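Local coordinates for polyketide biosynthesis 3-hydroxy-3-methylglutaryl-ACP synthase PksG (Bacillus subtilis, PDB 4YXT), which catalyses the aldol condensation of an acetyl group on an acyl-carrier protein with a beta-ketothioester polyketide intermediate during synthesis of the antibiotic bacillaene, at residues A[48-53]-A[404-409]; A[77-82]-A[90-95]. The protein carries 1 engineered substitution. All coordinates share one frame; numbering follows the deposited sequence.

Interaction 1. Residues A[48-53]-A[404-409]; sequences YEDPVT and LFLEEI
Tyr48 and Phe405 lie side by side and point the same way, but their rings are turned nearly perpendicular, at 82°. The pair is an offset edge-to-face stack with centroids 5.4 Å apart: the CD2 edge of Tyr48 approaches the face of Phe405 near its rim, with Tyr48 CD2 3.5 Å from Phe405 CD1. Tyr48 reaches this position with CG in the crowded slot between its own N and C (chi1 41°). The edge of the Phe405 ring, in its plane, meets Tyr48 O and the CG of Glu49, whose chain runs alongside. Phe388 adds a second edge-to-face partner to Tyr48.

Beside the ring pair one backbone bond links the segments: Leu406 N donates to Tyr48 O at 2.9 Å, nearly straight and entering from above the carbonyl plane. Thr53 comes in from the helix side, its CB 3.5 Å from Leu404 O and its CG2 resting against the strand backbone near Leu406 N. Its OG1 turns back to accept from Asp50 N at 2.8 Å, and Asp50 OD1 accepts from Thr53 N, also at 2.8 Å. Asp50 OD2 bonds to Tyr416 and forms a salt bridge with Arg414 on the adjoining strand.

The reciprocal Asp50–Thr53 bonds are a capping box, which starts helix 51-64 right against strand 403-410.

Interaction 2. Residues A[77-82]-A[90-95]; sequences LITCSA and SLSTYI. Engineered in segment 77-82: Ala82 (natural residue Glu).
Tyr94 carries the sole aromatic ring of the two segments, and it turns away from the strand: Lys89 makes a cation-pi contact with the ring, while at the edge OH hydrogen-bonds to His413 and to the backbone N of Arg414. No ring therefore stands between strand 74-80 and helix 91-99, and the meeting is made by aliphatic branches and two hydroxyls.

Thr79 is in the middle, opposite Ser92. Both hydroxyls stand beside their own backbone N and anti to the carbonyl carbon (chi1 -61° and -65°), so they meet tip to tip, Thr79 OG1 donating to Ser92 OG at 2.8 Å. The methyl branch reaches the adjacent helix residue: the Thr79 and Leu91 side chains cross at about a right angle, with Thr79 CG2 3.7 Å from Leu91 CB. Leu91 CD1 reaches Ser81 CB at 3.8 Å. On the other flank of the hydroxyl pair, with CG anti to its N (chi1 169°), Leu77 turns toward the helix, its CD2 lying 3.3 Å from Ser92 O and 4.0 Å from Ile95 CB.

Ser90 caps the helix, though its bond from Ser92 N to Ser90 OG is weak; Ser90 OG also hydrogen-bonds to Gln112 of the second subunit, which places the N-cap at the dimer interface. Ser90 O takes both Thr93 N and Thr93 OG1, the hydroxyl lying nearly along the C=O axis at 2.8 Å.

This is the first strand-to-helix step of a beta-alpha-beta unit completed by strand 106-111, and the strand runs on to engineered Ala82, the position of a proton donor/acceptor by similarity. A short hydrogen-bond chain, Thr79 OG1 to Ser92 OG to the carbonyl oxygen of Phe108, ties all three elements; held by two bonds beside Leu77, the buried Ser92 hydroxyl probably has its rotation fixed.

The centres of interactions 1 and 2 are 14 Å apart, on the same side of the chain's centre, and they touch through Pro51 and Val52. Val52 CG1 lies 3.3 Å from Ile95 CD1, and Val52 also packs on Leu91 and Tyr94, so the N-terminal parts of helices 51-64 and 91-99 pack on each other. Along the chain, 77-82 and 90-95 are nested inside the long loop closed by 48-53 and 404-409. Interaction 2 belongs to the large mixed sheet of the thiolase-like fold, near its active-site end; interaction 1 fastens the small C-terminal antiparallel sheet to the helix layer. Val52, which touches Leu404 as well as helix 91-99, joins the two contacts.

Interaction 1. Residues A[48-53]-A[404-409]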
ATOM      1  N   TYR A  48      17.674  -2.557  18.031  1.00 30.11           N
ATOM      2  CA  TYR A  48      16.460  -3.086  18.622  1.00 29.91           C
ATOM      3  C   TYR A  48      15.259  -2.158  18.363  1.00 27.73           C
ATOM      4  O   TYR A  48      14.289  -2.148  19.097  1.00 23.53           O
ATOM      5  CB  TYR A  48      16.656  -3.376  20.115  1.00 31.72           C
ATOM      6  CG  TYR A  48      17.429  -2.341  20.852  1.00 33.76           C
ATOM      7  CD1 TYR A  48      18.787  -2.519  21.158  1.00 35.99           C
ATOM      8  CD2 TYR A  48      16.822  -1.153  21.228  1.00 37.43           C
ATOM      9  CE1 TYR A  48      19.488  -1.532  21.852  1.00 35.79           C
ATOM     10  CE2 TYR A  48      17.506  -0.179  21.908  1.00 36.49           C
ATOM     11  CZ  TYR A  48      18.826  -0.367  22.222  1.00 34.74           C
ATOM     12  OH  TYR A  48      19.448   0.647  22.910  1.00 34.84           O
ATOM     13  N   GLU A  49      15.363  -1.335  17.334  1.00 30.09           N
ATOM     14  CA  GLU A  49      14.213  -0.594  16.869  1.00 30.51           C
ATOM     15  C   GLU A  49      14.015  -1.060  15.454  1.00 29.14           C
ATOM     16  O   GLU A  49      14.944  -1.565  14.818  1.00 27.23           O
ATOM     17  CB  GLU A  49      14.464   0.868  16.929  1.00 30.11           C
ATOM     18  CG  GLU A  49      14.684   1.375  18.333  1.00 32.61           C
ATOM     19  CD  GLU A  49      15.056   2.821  18.311  1.00 34.79           C
ATOM     20  OE1 GLU A  49      16.169   3.153  17.828  1.00 36.57           O
ATOM     21  OE2 GLU A  49      14.197   3.617  18.714  1.00 37.50           O
ATOM     22  N   ASP A  50      12.776  -0.947  15.014  1.00 26.21           N
ATOM     23  CA  ASP A  50      12.412  -1.226  13.656  1.00 25.11           C
ATOM     24  C   ASP A  50      11.215  -0.339  13.315  1.00 23.92           C
ATOM     25  O   ASP A  50      10.828   0.493  14.110  1.00 22.95           O
ATOM     26  CB  ASP A  50      12.170  -2.719  13.472  1.00 26.96           C
ATOM     27  CG  ASP A  50      10.867  -3.186  14.038  1.00 27.03           C
ATOM     28  OD1 ASP A  50      10.078  -2.376  14.567  1.00 25.74           O
ATOM     29  OD2 ASP A  50      10.621  -4.390  13.858  1.00 27.80           O
ATOM     30  N   PRO A  51      10.677  -0.453  12.101  1.00 23.70           N
ATOM     31  CA  PRO A  51       9.475   0.394  11.849  1.00 23.11           C
ATOM     32  C   PRO A  51       8.232   0.140  12.679  1.00 20.24           C
ATOM     33  O   PRO A  51       7.355   1.021  12.753  1.00 25.28           O
ATOM     34  CB  PRO A  51       9.177   0.120  10.384  1.00 22.85           C
ATOM     35  CG  PRO A  51      10.521  -0.250   9.827  1.00 22.96           C
ATOM     36  CD  PRO A  51      11.229  -1.027  10.871  1.00 20.99           C
ATOM     37  N   VAL A  52       8.067  -1.063  13.190  1.00 20.71           N
ATOM     38  CA  VAL A  52       6.982  -1.345  14.151  1.00 20.82           C
ATOM     39  C   VAL A  52       7.196  -0.569  15.465  1.00 20.72           C
ATOM     40  O   VAL A  52       6.324   0.163  15.934  1.00 23.22           O
ATOM     41  CB  VAL A  52       6.904  -2.847  14.470  1.00 19.06           C
ATOM     42  CG1 VAL A  52       5.791  -3.089  15.475  1.00 17.21           C
ATOM     43  CG2 VAL A  52       6.700  -3.637  13.159  1.00 18.98           C
ATOM     44  N   THR A  53       8.395  -0.673  16.012  1.00 18.93           N
ATOM     45  CA  THR A  53       8.685   0.019  17.245  1.00 20.75           C
ATOM     46  C   THR A  53       8.489   1.492  17.036  1.00 21.62           C
ATOM     47  O   THR A  53       7.878   2.152  17.880  1.00 21.10           O
ATOM     48  CB  THR A  53      10.106  -0.272  17.790  1.00 21.41           C
ATOM     49  OG1 THR A  53      11.100   0.293  16.927  1.00 22.55           O
ATOM     50  CG2 THR A  53      10.332  -1.798  17.916  1.00 21.63           C
ATOM     51  N   LEU A 404       8.324   0.484  22.990  1.00 31.29           N
ATOM     52  CA  LEU A 404       8.407  -0.845  22.446  1.00 26.60           C
ATOM     53  C   LEU A 404       9.756  -1.050  21.878  1.00 28.09           C
ATOM     54  O   LEU A 404      10.323  -0.157  21.266  1.00 29.74           O
ATOM     55  CB  LEU A 404       7.382  -1.064  21.348  1.00 26.76           C
ATOM     56  CG  LEU A 404       7.038  -2.534  21.090  1.00 27.49           C
ATOM     57  CD1 LEU A 404       6.296  -3.124  22.279  1.00 25.74           C
ATOM     58  CD2 LEU A 404       6.163  -2.732  19.847  1.00 28.89           C
ATOM     59  N   PHE A 405      10.274  -2.249  22.029  1.00 28.76           N
ATOM     60  CA  PHE A 405      11.555  -2.586  21.427  1.00 31.52           C
ATOM     61  C   PHE A 405      11.523  -3.974  20.875  1.00 29.36           C
ATOM     62  O   PHE A 405      10.762  -4.786  21.354  1.00 31.31           O
ATOM     63  CB  PHE A 405      12.689  -2.432  22.446  1.00 35.37           C
ATOM     64  CG  PHE A 405      12.987  -1.015  22.760  1.00 39.73           C
ATOM     65  CD1 PHE A 405      13.546  -0.190  21.786  1.00 40.76           C
ATOM     66  CD2 PHE A 405      12.663  -0.476  23.992  1.00 41.83           C
ATOM     67  CE1 PHE A 405      13.775   1.144  22.037  1.00 42.41           C
ATOM     68  CE2 PHE A 405      12.910   0.859  24.252  1.00 44.56           C
ATOM     69  CZ  PHE A 405      13.469   1.669  23.279  1.00 44.50           C
ATOM     70  N   LEU A 406      12.333  -4.215  19.848  1.00 28.52           N
ATOM     71  CA  LEU A 406      12.447  -5.518  19.243  1.00 29.51           C
ATOM     72  C   LEU A 406      13.329  -6.340  20.165  1.00 32.08           C
ATOM     73  O   LEU A 406      14.474  -5.973  20.426  1.00 32.83           O
ATOM     74  CB  LEU A 406      13.122  -5.410  17.870  1.00 29.57           C
ATOM     75  CG  LEU A 406      13.385  -6.667  17.046  1.00 29.66           C
ATOM     76  CD1 LEU A 406      12.169  -7.560  16.836  1.00 29.14           C
ATOM     77  CD2 LEU A 406      13.974  -6.311  15.683  1.00 30.43           C
ATOM     78  N   GLU A 407      12.793  -7.453  20.644  1.00 33.90           N
ATOM     79  CA  GLU A 407      13.486  -8.309  21.583  1.00 34.18           C
ATOM     80  C   GLU A 407      14.182  -9.451  20.847  1.00 33.73           C
ATOM     81  O   GLU A 407      15.265  -9.849  21.211  1.00 28.21           O
ATOM     82  CB  GLU A 407      12.456  -8.858  22.578  1.00 39.73           C
ATOM     83  CG  GLU A 407      13.009  -9.539  23.832  1.00 44.20           C
ATOM     84  CD  GLU A 407      12.080 -10.617  24.376  1.00 49.47           C
ATOM     85  OE1 GLU A 407      11.428 -11.334  23.564  1.00 56.99           O
ATOM     86  OE2 GLU A 407      12.012 -10.761  25.618  1.00 53.03           O
ATOM     87  N   GLU A 408      13.536  -9.987  19.811  1.00 35.55           N
ATOM     88  CA  GLU A 408      14.014 -11.190  19.170  1.00 35.42           C
ATOM     89  C   GLU A 408      13.206 -11.502  17.909  1.00 30.55           C
ATOM     90  O   GLU A 408      12.036 -11.172  17.827  1.00 28.77           O
ATOM     91  CB  GLU A 408      13.825 -12.354  20.145  1.00 42.82           C
ATOM     92  CG  GLU A 408      14.564 -13.636  19.786  1.00 50.39           C
ATOM     93  CD  GLU A 408      13.842 -14.883  20.281  1.00 60.64           C
ATOM     94  OE1 GLU A 408      12.997 -14.773  21.209  1.00 61.19           O
ATOM     95  OE2 GLU A 408      14.117 -15.977  19.728  1.00 63.28           O
ATOM     96  N   ILE A 409      13.816 -12.214  16.974  1.00 27.39           N
ATOM     97  CA  ILE A 409      13.090 -12.800  15.836  1.00 29.38           C
ATOM     98  C   ILE A 409      13.321 -14.300  15.909  1.00 30.14           C
ATOM     99  O   ILE A 409      14.472 -14.736  15.990  1.00 37.72           O
ATOM    100  CB  ILE A 409      13.573 -12.212  14.489  1.00 25.68           C
ATOM    101  CG1 ILE A 409      13.586 -10.692  14.554  1.00 24.03           C
ATOM    102  CG2 ILE A 409      12.726 -12.675  13.315  1.00 26.43           C
ATOM    103  CD1 ILE A 409      14.124 -10.007  13.314  1.00 25.41           C
TER

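Interaction 2. Residues A[77-82]-A[90-95]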
ATOM      1  N   LEU A  77      -6.348   0.696   9.813  1.00 20.86           N
ATOM      2  CA  LEU A  77      -4.998   0.956  10.174  1.00 21.10           C
ATOM      3  C   LEU A  77      -4.135   0.852   8.903  1.00 21.06           C
ATOM      4  O   LEU A  77      -4.126  -0.189   8.253  1.00 22.65           O
ATOM      5  CB  LEU A  77      -4.527  -0.048  11.252  1.00 21.56           C
ATOM      6  CG  LEU A  77      -3.002   0.012  11.494  1.00 21.23           C
ATOM      7  CD1 LEU A  77      -2.506   1.350  11.966  1.00 22.57           C
ATOM      8  CD2 LEU A  77      -2.530  -1.040  12.457  1.00 22.85           C
ATOM      9  N   ILE A  78      -3.421   1.907   8.551  1.00 18.76           N
ATOM     10  CA  ILE A  78      -2.642   1.929   7.309  1.00 18.36           C
ATOM     11  C   ILE A  78      -1.252   2.320   7.701  1.00 20.50           C
ATOM     12  O   ILE A  78      -1.072   3.383   8.281  1.00 22.17           O
ATOM     13  CB  ILE A  78      -3.159   2.966   6.278  1.00 19.49           C
ATOM     14  CG1 ILE A  78      -4.583   2.613   5.793  1.00 20.40           C
ATOM     15  CG2 ILE A  78      -2.221   3.107   5.068  1.00 17.88           C
ATOM     16  CD1 ILE A  78      -5.175   3.670   4.864  1.00 20.95           C
ATOM     17  N   THR A  79      -0.271   1.485   7.367  1.00 20.55           N
ATOM     18  CA  THR A  79       1.099   1.820   7.602  1.00 21.27           C
ATOM     19  C   THR A  79       1.711   2.218   6.278  1.00 19.18           C
ATOM     20  O   THR A  79       1.535   1.538   5.268  1.00 20.33           O
ATOM     21  CB  THR A  79       1.857   0.704   8.365  1.00 23.22           C
ATOM     22  OG1 THR A  79       1.246   0.506   9.638  1.00 25.28           O
ATOM     23  CG2 THR A  79       3.270   1.154   8.725  1.00 26.37           C
ATOM     24  N   CYS A  80       2.347   3.377   6.258  1.00 17.17           N
ATOM     25  CA  CYS A  80       2.965   3.918   5.050  1.00 17.17           C
ATOM     26  C   CYS A  80       4.460   3.809   5.259  1.00 18.31           C
ATOM     27  O   CYS A  80       5.012   4.369   6.237  1.00 16.89           O
ATOM     28  CB  CYS A  80       2.586   5.347   4.874  1.00 18.40           C
ATOM     29  SG  CYS A  80       0.791   5.656   5.074  1.00 21.20           S
ATOM     30  N   SER A  81       5.134   3.066   4.399  1.00 18.74           N
ATOM     31  CA  SER A  81       6.578   2.910   4.579  1.00 19.29           C
ATOM     32  C   SER A  81       7.285   2.567   3.283  1.00 19.60           C
ATOM     33  O   SER A  81       6.645   2.131   2.329  1.00 21.28           O
ATOM     34  CB  SER A  81       6.888   1.855   5.668  1.00 19.35           C
ATOM     35  OG  SER A  81       8.349   1.689   5.810  1.00 18.80           O
ATOM     36  N   ALA A  82       8.620   2.707   3.300  1.00 21.53           N
ATOM     37  CA  ALA A  82       9.492   2.180   2.273  1.00 20.60           C
ATOM     38  C   ALA A  82      10.520   1.300   2.971  1.00 23.10           C
ATOM     39  O   ALA A  82      11.583   0.960   2.426  1.00 24.67           O
ATOM     40  CB  ALA A  82      10.132   3.337   1.508  1.00 19.94           C
ATOM     41  N   SER A  90       2.355  -7.069   6.209  1.00 19.49           N
ATOM     42  CA  SER A  90       2.554  -5.682   6.492  1.00 20.76           C
ATOM     43  C   SER A  90       2.894  -5.333   7.950  1.00 18.16           C
ATOM     44  O   SER A  90       2.537  -6.014   8.911  1.00 19.94           O
ATOM     45  CB  SER A  90       1.309  -4.850   6.089  1.00 20.50           C
ATOM     46  OG  SER A  90       0.310  -5.025   7.024  1.00 21.12           O
ATOM     47  N   LEU A  91       3.565  -4.213   8.087  1.00 18.43           N
ATOM     48  CA  LEU A  91       3.849  -3.665   9.387  1.00 20.33           C
ATOM     49  C   LEU A  91       2.593  -3.525  10.221  1.00 20.09           C
ATOM     50  O   LEU A  91       2.678  -3.555  11.478  1.00 18.32           O
ATOM     51  CB  LEU A  91       4.518  -2.299   9.224  1.00 21.67           C
ATOM     52  CG  LEU A  91       5.879  -2.318   8.586  1.00 25.86           C
ATOM     53  CD1 LEU A  91       6.391  -0.919   8.193  1.00 27.44           C
ATOM     54  CD2 LEU A  91       6.824  -2.995   9.598  1.00 27.07           C
ATOM     55  N   SER A  92       1.458  -3.255   9.556  1.00 20.57           N
ATOM     56  CA  SER A  92       0.213  -2.988  10.263  1.00 21.37           C
ATOM     57  C   SER A  92      -0.308  -4.155  11.136  1.00 21.81           C
ATOM     58  O   SER A  92      -1.098  -3.934  12.064  1.00 20.40           O
ATOM     59  CB  SER A  92      -0.906  -2.563   9.296  1.00 20.83           C
ATOM     60  OG  SER A  92      -0.602  -1.315   8.674  1.00 20.41           O
ATOM     61  N   THR A  93       0.095  -5.385  10.825  1.00 23.67           N
ATOM     62  CA  THR A  93      -0.261  -6.540  11.632  1.00 22.90           C
ATOM     63  C   THR A  93       0.334  -6.456  13.078  1.00 25.49           C
ATOM     64  O   THR A  93      -0.386  -6.569  14.091  1.00 27.77           O
ATOM     65  CB  THR A  93       0.150  -7.838  10.924  1.00 24.15           C
ATOM     66  OG1 THR A  93       1.581  -7.910  10.796  1.00 22.74           O
ATOM     67  CG2 THR A  93      -0.514  -7.980   9.504  1.00 23.78           C
ATOM     68  N   TYR A  94       1.642  -6.227  13.163  1.00 25.02           N
ATOM     69  CA  TYR A  94       2.336  -6.011  14.438  1.00 24.16           C
ATOM     70  C   TYR A  94       1.887  -4.742  15.159  1.00 26.48           C
ATOM     71  O   TYR A  94       1.670  -4.770  16.365  1.00 26.44           O
ATOM     72  CB  TYR A  94       3.841  -5.910  14.187  1.00 25.59           C
ATOM     73  CG  TYR A  94       4.497  -7.228  13.819  1.00 26.11           C
ATOM     74  CD1 TYR A  94       4.458  -8.292  14.710  1.00 27.82           C
ATOM     75  CD2 TYR A  94       5.115  -7.418  12.601  1.00 27.01           C
ATOM     76  CE1 TYR A  94       5.041  -9.481  14.420  1.00 28.47           C
ATOM     77  CE2 TYR A  94       5.721  -8.617  12.292  1.00 29.50           C
ATOM     78  CZ  TYR A  94       5.689  -9.647  13.219  1.00 30.06           C
ATOM     79  OH  TYR A  94       6.290 -10.880  12.988  1.00 30.02           O
ATOM     80  N   ILE A  95       1.745  -3.622  14.431  1.00 24.43           N
ATOM     81  CA  ILE A  95       1.303  -2.384  15.055  1.00 24.55           C
ATOM     82  C   ILE A  95      -0.062  -2.581  15.709  1.00 22.99           C
ATOM     83  O   ILE A  95      -0.284  -2.174  16.818  1.00 22.55           O
ATOM     84  CB  ILE A  95       1.143  -1.211  14.085  1.00 23.49           C
ATOM     85  CG1 ILE A  95       2.418  -0.886  13.324  1.00 24.97           C
ATOM     86  CG2 ILE A  95       0.678   0.013  14.808  1.00 23.50           C
ATOM     87  CD1 ILE A  95       3.611  -0.971  14.166  1.00 28.73           C
TER